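Local structure of chinitase A (Streptomyces coelicolor, 3EBV) at residues V47-D52 with D62-D67; V116-E121 with G160-T165; A243-T248 with G288-A293. The protein probably hydrolyses chitin as an endochitinase, this chain being the family 18 glycosyl hydrolase domain of a longer protein. All blocks are in the same frame, centred on the assembly; numbering follows the deposited sequence.

Contact 1: V47-D52 with D62-D67; sequences VTFNLD and DQFKAD
Leu51 covers one face of the Phe64 ring, its CD1 lying 4.3 Å from the ring centroid and 26° off the normal, which is the geometry of a CH-pi contact. The Phe49 ring has the backbone N of Leu51 above one face, displaced toward the rim, while its outer end meets Phe64 obliquely. The two rings approach from opposite directions with centroids 5.6 Å apart and planes inclined at 31°, and their nearest atoms are Phe49 CE2 and Phe64 CE2, 3.8 Å apart. The second methyl of Leu51 widens the grip, because CD2 reaches Phe64 CB at 3.7 Å, and the leucine thus touches both the stem and the ring of the same residue. Phe64 has CG anti to the backbone N (chi1 173°), which extends the ring away from its helix to meet both partners. The helix, 61-73, belongs to the crossover of the TIM barrel that links strand 32-40 to its parallel neighbour 77-84; segment 47-52 is part of the same connection, entering it from the short strand 47-48, which pairs antiparallel with 32-40. Helix 94-111 closes the cluster, Tyr111 meeting the Phe49 ring edge-to-face and also touching Phe64. An alanine in place of Phe64 would remove the whole ring and is likely to leave Leu51 CD1 without its aromatic face and open a gap beside Phe49. Asn13 ties down the loop itself, bonding to Asn50 O through ND2 and to Asp52 N through OD1.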
loop_
_atom_site.group_PDB
_atom_site.type_symbol
_atom_site.label_atom_id
_atom_site.label_comp_id
_atom_site.label_asym_id
_atom_site.label_seq_id
_atom_site.Cartn_x
_atom_site.Cartn_y
_atom_site.Cartn_z
ATOM N N VAL A 47 4.840 10.512 14.741
ATOM C CA VAL A 47 3.696 9.618 14.840
ATOM C C VAL A 47 3.785 8.765 16.082
ATOM O O VAL A 47 4.845 8.654 16.723
ATOM C CB VAL A 47 3.582 8.680 13.599
ATOM C CG1 VAL A 47 3.457 9.533 12.324
ATOM C CG2 VAL A 47 4.713 7.628 13.563
ATOM N N THR A 48 2.665 8.130 16.405
ATOM C CA THR A 48 2.656 7.116 17.438
ATOM C C THR A 48 1.646 6.045 17.020
ATOM O O THR A 48 0.830 6.257 16.102
ATOM C CB THR A 48 2.301 7.746 18.842
ATOM O OG1 THR A 48 2.567 6.790 19.872
ATOM C CG2 THR A 48 0.864 8.184 18.886
ATOM N N PHE A 49 1.738 4.890 17.654
ATOM C CA PHE A 49 0.760 3.855 17.415
ATOM C C PHE A 49 0.121 3.444 18.737
ATOM O O PHE A 49 0.835 3.191 19.720
ATOM C CB PHE A 49 1.419 2.640 16.778
ATOM C CG PHE A 49 0.458 1.492 16.557
ATOM C CD1 PHE A 49 -0.568 1.601 15.613
ATOM C CD2 PHE A 49 0.560 0.325 17.307
ATOM C CE1 PHE A 49 -1.457 0.560 15.427
ATOM C CE2 PHE A 49 -0.337 -0.719 17.115
ATOM C CZ PHE A 49 -1.329 -0.608 16.172
ATOM N N ASN A 50 -1.203 3.372 18.731
ATOM C CA ASN A 50 -1.959 2.970 19.912
ATOM C C ASN A 50 -2.941 1.882 19.488
ATOM O O ASN A 50 -3.928 2.200 18.793
ATOM C CB ASN A 50 -2.719 4.185 20.456
ATOM C CG ASN A 50 -1.781 5.277 20.998
ATOM O OD1 ASN A 50 -0.934 5.006 21.851
ATOM N ND2 ASN A 50 -1.933 6.499 20.501
ATOM N N LEU A 51 -2.658 0.642 19.873
ATOM C CA LEU A 51 -3.565 -0.460 19.532
ATOM C C LEU A 51 -4.955 -0.145 20.058
ATOM O O LEU A 51 -5.102 0.207 21.236
ATOM C CB LEU A 51 -3.064 -1.792 20.082
ATOM C CG LEU A 51 -3.888 -3.048 19.767
ATOM C CD1 LEU A 51 -3.890 -3.357 18.227
ATOM C CD2 LEU A 51 -3.386 -4.231 20.528
ATOM N N ASP A 52 -5.970 -0.260 19.200
ATOM C CA ASP A 52 -7.364 0.006 19.581
ATOM C C ASP A 52 -7.969 -1.211 20.298
ATOM O O ASP A 52 -8.943 -1.814 19.839
ATOM C CB ASP A 52 -8.175 0.392 18.328
ATOM C CG ASP A 52 -9.606 0.816 18.640
ATOM O OD1 ASP A 52 -9.889 1.203 19.804
ATOM O OD2 ASP A 52 -10.444 0.768 17.710
ATOM N N ASP A 62 0.165 -7.333 24.076
ATOM C CA ASP A 62 0.965 -8.549 24.073
ATOM C C ASP A 62 0.553 -9.552 22.983
ATOM O O ASP A 62 1.405 -10.154 22.333
ATOM C CB ASP A 62 0.951 -9.207 25.462
ATOM C CG ASP A 62 1.912 -8.532 26.450
ATOM O OD1 ASP A 62 2.669 -7.594 26.082
ATOM O OD2 ASP A 62 1.906 -8.964 27.622
ATOM N N GLN A 63 -0.756 -9.740 22.808
ATOM C CA GLN A 63 -1.253 -10.668 21.798
ATOM C C GLN A 63 -0.966 -10.137 20.376
ATOM O O GLN A 63 -0.570 -10.909 19.509
ATOM C CB GLN A 63 -2.739 -10.962 21.977
ATOM C CG GLN A 63 -3.225 -12.082 21.094
ATOM C CD GLN A 63 -2.510 -13.411 21.367
ATOM O OE1 GLN A 63 -1.761 -13.932 20.523
ATOM N NE2 GLN A 63 -2.749 -13.967 22.559
ATOM N N PHE A 64 -1.151 -8.839 20.195
ATOM C CA PHE A 64 -0.816 -8.173 18.897
ATOM C C PHE A 64 0.669 -8.396 18.557
ATOM O O PHE A 64 1.020 -8.892 17.454
ATOM C CB PHE A 64 -1.152 -6.692 19.002
ATOM C CG PHE A 64 -0.713 -5.880 17.812
ATOM C CD1 PHE A 64 -1.461 -5.931 16.626
ATOM C CD2 PHE A 64 0.422 -5.092 17.866
ATOM C CE1 PHE A 64 -1.079 -5.176 15.505
ATOM C CE2 PHE A 64 0.829 -4.347 16.762
ATOM C CZ PHE A 64 0.055 -4.381 15.573
ATOM N N LYS A 65 1.545 -8.104 19.518
ATOM C CA LYS A 65 2.970 -8.336 19.299
ATOM C C LYS A 65 3.290 -9.784 18.962
ATOM O O LYS A 65 4.134 -10.057 18.101
ATOM C CB LYS A 65 3.816 -7.858 20.495
ATOM C CG LYS A 65 3.840 -6.376 20.690
ATOM C CD LYS A 65 4.791 -6.032 21.833
ATOM C CE LYS A 65 4.795 -4.553 22.134
ATOM N NZ LYS A 65 5.617 -4.249 23.372
ATOM N N ALA A 66 2.627 -10.722 19.657
ATOM C CA ALA A 66 2.827 -12.138 19.409
ATOM C C ALA A 66 2.353 -12.566 18.013
ATOM O O ALA A 66 3.001 -13.362 17.332
ATOM C CB ALA A 66 2.110 -12.983 20.507
ATOM N N ASP A 67 1.200 -12.011 17.621
ATOM C CA ASP A 67 0.611 -12.266 16.315
ATOM C C ASP A 67 1.536 -11.735 15.198
ATOM O O ASP A 67 1.737 -12.422 14.196
ATOM C CB ASP A 67 -0.735 -11.565 16.214
ATOM C CG ASP A 67 -1.848 -12.261 17.028
ATOM O OD1 ASP A 67 -1.596 -13.352 17.600
ATOM O OD2 ASP A 67 -2.961 -11.698 17.064
#

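Contact 2: V116-E121 with G160-T165; sequences VDIDLE and GGYFQT
Ile118 and Tyr162 mark the nearest backbone approach, 9.2 Å between their CA atoms, where strand segment 116-120 and helix segment 161-165 run nearly antiparallel at 155°, their axes 11.6 Å apart. That separation is bridged by one long side chain. Tyr162 reaches across to the strand and gives its hydroxyl proton to Leu120 O, with OH to O at 2.7 Å. The C=O...donor angle of 118° shows a bent approach, and the donor is tilted somewhat from the carbonyl plane. Leu120 N is also near the hydroxyl, but its angle is too poor for a bond. A second carbonyl, Ile118 O, lies in the ring plane at the edge, 3.5 Å from Tyr162 CE2, so the phenol end is set between two carbonyl oxygens of the strand. The apolar share comes from Ile118, whose CG2 stands anti to the backbone N and thereby meets Tyr162 CE2 at 4.0 Å, the two side chains crossing at a slant. Within the helix, Thr165 OG1 bonds back to Gly161 O at 2.8 Å, on the face of that carbonyl opposite the backbone donor Thr165 N. Met148 of strand 145-148 touches Ile118, Tyr162 and Thr165 alike. Segment 116-121 carries Asp117, Asp119 and Glu121, alternating in the manner of the DxDxE end of the family 18 chitinase signature; in relatives the final glutamate is the catalytic acid. Tyr162 thus anchors an outer helix of the TIM barrel to the backbone at the C-terminal end of this probable active-site strand.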
loop_
_atom_site.group_PDB
_atom_site.type_symbol
_atom_site.label_atom_id
_atom_site.label_comp_id
_atom_site.label_asym_id
_atom_site.label_seq_id
_atom_site.Cartn_x
_atom_site.Cartn_y
_atom_site.Cartn_z
ATOM N N VAL A 116 7.535 0.606 6.903
ATOM C CA VAL A 116 6.553 1.663 6.941
ATOM C C VAL A 116 5.858 1.727 5.572
ATOM O O VAL A 116 6.477 1.427 4.518
ATOM C CB VAL A 116 7.195 3.051 7.274
ATOM C CG1 VAL A 116 8.233 3.488 6.193
ATOM C CG2 VAL A 116 6.133 4.111 7.511
ATOM N N ASP A 117 4.578 2.141 5.617
ATOM C CA ASP A 117 3.808 2.452 4.387
ATOM C C ASP A 117 3.443 3.909 4.450
ATOM O O ASP A 117 2.959 4.417 5.475
ATOM C CB ASP A 117 2.520 1.619 4.355
ATOM C CG ASP A 117 1.555 2.052 3.228
ATOM O OD1 ASP A 117 1.975 1.946 2.027
ATOM O OD2 ASP A 117 0.416 2.506 3.529
ATOM N N ILE A 118 3.728 4.641 3.375
ATOM C CA ILE A 118 3.403 6.054 3.320
ATOM C C ILE A 118 2.054 6.247 2.663
ATOM O O ILE A 118 1.917 6.056 1.445
ATOM C CB ILE A 118 4.520 6.838 2.522
ATOM C CG1 ILE A 118 5.937 6.498 3.074
ATOM C CG2 ILE A 118 4.195 8.346 2.455
ATOM C CD1 ILE A 118 6.120 6.852 4.565
ATOM N N ASP A 119 1.083 6.670 3.456
ATOM C CA ASP A 119 -0.274 6.873 2.989
ATOM C C ASP A 119 -0.812 8.231 3.469
ATOM O O ASP A 119 -1.996 8.340 3.842
ATOM C CB ASP A 119 -1.184 5.720 3.457
ATOM C CG ASP A 119 -2.575 5.785 2.860
ATOM O OD1 ASP A 119 -2.795 6.439 1.810
ATOM O OD2 ASP A 119 -3.471 5.173 3.491
ATOM N N LEU A 120 0.038 9.256 3.394
ATOM C CA LEU A 120 -0.425 10.630 3.664
ATOM C C LEU A 120 -1.380 11.046 2.533
ATOM O O LEU A 120 -1.023 10.996 1.336
ATOM C CB LEU A 120 0.743 11.613 3.733
ATOM C CG LEU A 120 1.857 11.317 4.746
ATOM C CD1 LEU A 120 2.761 12.592 4.903
ATOM C CD2 LEU A 120 1.304 10.884 6.033
ATOM N N GLU A 121 -2.561 11.534 2.912
ATOM C CA GLU A 121 -3.539 12.019 1.917
ATOM C C GLU A 121 -3.800 13.515 2.024
ATOM O O GLU A 121 -4.728 14.060 1.389
ATOM C CB GLU A 121 -4.812 11.181 2.009
ATOM C CG GLU A 121 -4.463 9.710 1.779
ATOM C CD GLU A 121 -5.662 8.813 1.634
ATOM O OE1 GLU A 121 -6.813 9.310 1.665
ATOM O OE2 GLU A 121 -5.434 7.598 1.530
ATOM N N GLY A 160 4.574 14.305 -9.960
ATOM C CA GLY A 160 3.714 14.219 -8.767
ATOM C C GLY A 160 4.591 14.101 -7.524
ATOM O O GLY A 160 5.662 13.509 -7.599
ATOM N N GLY A 161 4.121 14.608 -6.387
ATOM C CA GLY A 161 4.945 14.562 -5.157
ATOM C C GLY A 161 5.307 13.149 -4.747
ATOM O O GLY A 161 6.482 12.857 -4.457
ATOM N N TYR A 162 4.325 12.237 -4.709
ATOM C CA TYR A 162 4.642 10.828 -4.475
ATOM C C TYR A 162 5.614 10.250 -5.515
ATOM O O TYR A 162 6.518 9.494 -5.188
ATOM C CB TYR A 162 3.360 9.956 -4.447
ATOM C CG TYR A 162 2.710 9.817 -3.096
ATOM C CD1 TYR A 162 1.797 10.765 -2.642
ATOM C CD2 TYR A 162 3.001 8.709 -2.309
ATOM C CE1 TYR A 162 1.169 10.624 -1.355
ATOM C CE2 TYR A 162 2.368 8.526 -1.055
ATOM C CZ TYR A 162 1.468 9.505 -0.604
ATOM O OH TYR A 162 0.922 9.288 0.655
ATOM N N PHE A 163 5.410 10.588 -6.799
ATOM C CA PHE A 163 6.197 9.992 -7.845
ATOM C C PHE A 163 7.664 10.466 -7.696
ATOM O O PHE A 163 8.582 9.641 -7.767
ATOM C CB PHE A 163 5.595 10.336 -9.229
ATOM C CG PHE A 163 5.878 9.310 -10.302
ATOM C CD1 PHE A 163 4.881 9.003 -11.264
ATOM C CD2 PHE A 163 7.091 8.636 -10.375
ATOM C CE1 PHE A 163 5.158 8.041 -12.299
ATOM C CE2 PHE A 163 7.371 7.672 -11.405
ATOM C CZ PHE A 163 6.368 7.401 -12.367
ATOM N N GLN A 164 7.844 11.770 -7.472
ATOM C CA GLN A 164 9.211 12.315 -7.321
ATOM C C GLN A 164 9.902 11.656 -6.127
ATOM O O GLN A 164 11.059 11.281 -6.210
ATOM C CB GLN A 164 9.164 13.812 -7.097
ATOM C CG GLN A 164 10.557 14.454 -7.103
ATOM C CD GLN A 164 11.310 14.215 -8.375
ATOM O OE1 GLN A 164 12.278 13.395 -8.423
ATOM N NE2 GLN A 164 10.870 14.904 -9.446
ATOM N N THR A 165 9.145 11.494 -5.030
ATOM C CA THR A 165 9.700 10.867 -3.822
ATOM C C THR A 165 10.100 9.443 -4.110
ATOM O O THR A 165 11.208 8.985 -3.792
ATOM C CB THR A 165 8.727 10.949 -2.639
ATOM O OG1 THR A 165 8.363 12.315 -2.420
ATOM C CG2 THR A 165 9.362 10.362 -1.331
#

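Contact 3: A243-T248 with G288-A293; sequences ALDCLT and GAHVHA
Asp245 and His290 meet at about a right angle, the carboxylate and imidazole planes turned roughly midway between parallel and perpendicular. His290 NE2 donates to Asp245 OD1; the 2.6 Å separation is short, and the N-H...O angle of 170° shows a nearly straight bond. The acceptor lies in the imidazole plane, at the ring edge, whereas on the aspartate side the nitrogen arrives on the syn side of OD1 but clearly out of the carboxylate plane. A first torsion of -156°, roughly trans to the backbone N, carries the His290 ring toward helix 243-248. The other carboxylate oxygen, OD2, accepts from Asn252 ND2, and this second bond fixes the rotation of the carboxylate that the histidine meets. Such a close carboxylate would probably favour a protonated imidazole. Beside this polar pair lies an apolar one. Leu244 slides past His290 in the opposite direction, and Leu244 CD1 stands near the ring plane, 4.2 Å from His290 CD2. The same methyl packs on Val291, Leu244 CD1 to Val291 CG2 being 3.6 Å, with the two side chains inclined to each other. Further along, Thr248 OG1 returns to Leu244 O at 2.8 Å within its own helix, and Cys246 is joined by a disulfide to Cys253. The two helical segments run almost parallel, at 14° with axes 11.2 Å apart, as expected of successive outer helices of a TIM barrel. Helix 199-210 covers Ala243 and Leu247; helix 237-249 follows strand 219-224, whose Leu221 packs on Ala243 and Leu244, and helix 282-292 comes after strand 267-271, the next strand round.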
loop_
_atom_site.group_PDB
_atom_site.type_symbol
_atom_site.label_atom_id
_atom_site.label_comp_id
_atom_site.label_asym_id
_atom_site.label_seq_id
_atom_site.Cartn_x
_atom_site.Cartn_y
_atom_site.Cartn_z
ATOM N N ALA A 243 -5.910 -7.522 -15.503
ATOM C CA ALA A 243 -4.926 -6.454 -15.598
ATOM C C ALA A 243 -3.504 -6.988 -15.328
ATOM O O ALA A 243 -2.531 -6.570 -15.956
ATOM C CB ALA A 243 -5.285 -5.324 -14.581
ATOM N N LEU A 244 -3.394 -7.853 -14.318
ATOM C CA LEU A 244 -2.094 -8.479 -14.021
ATOM C C LEU A 244 -1.583 -9.256 -15.244
ATOM O O LEU A 244 -0.409 -9.128 -15.571
ATOM C CB LEU A 244 -2.222 -9.412 -12.806
ATOM C CG LEU A 244 -2.478 -8.684 -11.469
ATOM C CD1 LEU A 244 -2.858 -9.803 -10.467
ATOM C CD2 LEU A 244 -1.246 -7.917 -11.015
ATOM N N ASP A 245 -2.480 -10.031 -15.858
ATOM C CA ASP A 245 -2.126 -10.793 -17.089
ATOM C C ASP A 245 -1.692 -9.828 -18.177
ATOM O O ASP A 245 -0.737 -10.096 -18.924
ATOM C CB ASP A 245 -3.315 -11.599 -17.570
ATOM C CG ASP A 245 -3.624 -12.784 -16.666
ATOM O OD1 ASP A 245 -2.800 -13.081 -15.762
ATOM O OD2 ASP A 245 -4.688 -13.376 -16.925
ATOM N N CYS A 246 -2.441 -8.748 -18.345
ATOM C CA CYS A 246 -2.146 -7.844 -19.453
ATOM C C CYS A 246 -0.746 -7.255 -19.317
ATOM O O CYS A 246 0.083 -7.245 -20.275
ATOM C CB CYS A 246 -3.240 -6.775 -19.501
ATOM S SG CYS A 246 -2.974 -5.465 -20.748
ATOM N N LEU A 247 -0.424 -6.792 -18.113
ATOM C CA LEU A 247 0.876 -6.154 -17.873
ATOM C C LEU A 247 2.007 -7.181 -17.900
ATOM O O LEU A 247 3.076 -6.867 -18.410
ATOM C CB LEU A 247 0.865 -5.455 -16.498
ATOM C CG LEU A 247 -0.041 -4.201 -16.496
ATOM C CD1 LEU A 247 -0.358 -3.765 -15.012
ATOM C CD2 LEU A 247 0.587 -3.038 -17.228
ATOM N N THR A 248 1.785 -8.376 -17.332
ATOM C CA THR A 248 2.913 -9.336 -17.176
ATOM C C THR A 248 3.155 -10.211 -18.409
ATOM O O THR A 248 4.294 -10.628 -18.629
ATOM C CB THR A 248 2.713 -10.270 -15.951
ATOM O OG1 THR A 248 1.525 -11.045 -16.090
ATOM C CG2 THR A 248 2.676 -9.434 -14.633
ATOM N N GLY A 288 -5.113 -13.494 -4.688
ATOM C CA GLY A 288 -3.933 -14.140 -4.083
ATOM C C GLY A 288 -3.447 -15.346 -4.880
ATOM O O GLY A 288 -2.238 -15.458 -5.146
ATOM N N ALA A 289 -4.374 -16.229 -5.269
ATOM C CA ALA A 289 -3.997 -17.403 -6.060
ATOM C C ALA A 289 -3.350 -16.917 -7.365
ATOM O O ALA A 289 -2.344 -17.478 -7.812
ATOM C CB ALA A 289 -5.213 -18.266 -6.378
ATOM N N HIS A 290 -3.919 -15.873 -7.965
ATOM C CA HIS A 290 -3.417 -15.435 -9.280
ATOM C C HIS A 290 -2.028 -14.824 -9.170
ATOM O O HIS A 290 -1.119 -15.113 -9.989
ATOM C CB HIS A 290 -4.369 -14.445 -9.922
ATOM C CG HIS A 290 -4.240 -14.405 -11.408
ATOM N ND1 HIS A 290 -4.782 -15.395 -12.208
ATOM C CD2 HIS A 290 -3.630 -13.529 -12.244
ATOM C CE1 HIS A 290 -4.521 -15.114 -13.478
ATOM N NE2 HIS A 290 -3.818 -13.993 -13.527
ATOM N N VAL A 291 -1.830 -13.978 -8.157
ATOM C CA VAL A 291 -0.531 -13.327 -7.946
ATOM C C VAL A 291 0.541 -14.367 -7.630
ATOM O O VAL A 291 1.664 -14.293 -8.163
ATOM C CB VAL A 291 -0.611 -12.234 -6.838
ATOM C CG1 VAL A 291 0.781 -11.764 -6.366
ATOM C CG2 VAL A 291 -1.448 -11.037 -7.335
ATOM N N HIS A 292 0.208 -15.338 -6.777
ATOM C CA HIS A 292 1.177 -16.346 -6.340
ATOM C C HIS A 292 1.446 -17.391 -7.417
ATOM O O HIS A 292 2.334 -18.240 -7.255
ATOM C CB HIS A 292 0.747 -16.954 -5.009
ATOM C CG HIS A 292 0.715 -15.931 -3.919
ATOM N ND1 HIS A 292 -0.293 -15.866 -2.962
ATOM C CD2 HIS A 292 1.548 -14.898 -3.669
ATOM C CE1 HIS A 292 -0.056 -14.837 -2.167
ATOM N NE2 HIS A 292 1.051 -14.229 -2.571
ATOM N N ALA A 293 0.664 -17.334 -8.490
ATOM C CA ALA A 293 0.949 -18.134 -9.692
ATOM C C ALA A 293 1.741 -17.362 -10.765
ATOM O O ALA A 293 2.154 -17.979 -11.761
ATOM C CB ALA A 293 -0.325 -18.675 -10.272
#

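All three contacts belong to one TIM barrel but sample different layers. Contact 2 is the most central, about 10 Å from the middle of the chain between centres, and joins a barrel strand to an outer helix. Contacts 1 and 3 lie at about 19 and 17 Å, on opposite sides of that middle. All are buried contacts: every touching residue of contact 2 is buried, while contacts 1 and 3 each include a partly exposed one, Leu51 and His290. Contacts 1 and 2 reach the large sheet; contact 3 joins two helices. The chemistry follows: contact 1 is apolar and aromatic, contact 2 adds a buried hydroxyl-to-carbonyl bond to light packing, and contact 3 pairs a carboxylate with an imidazole.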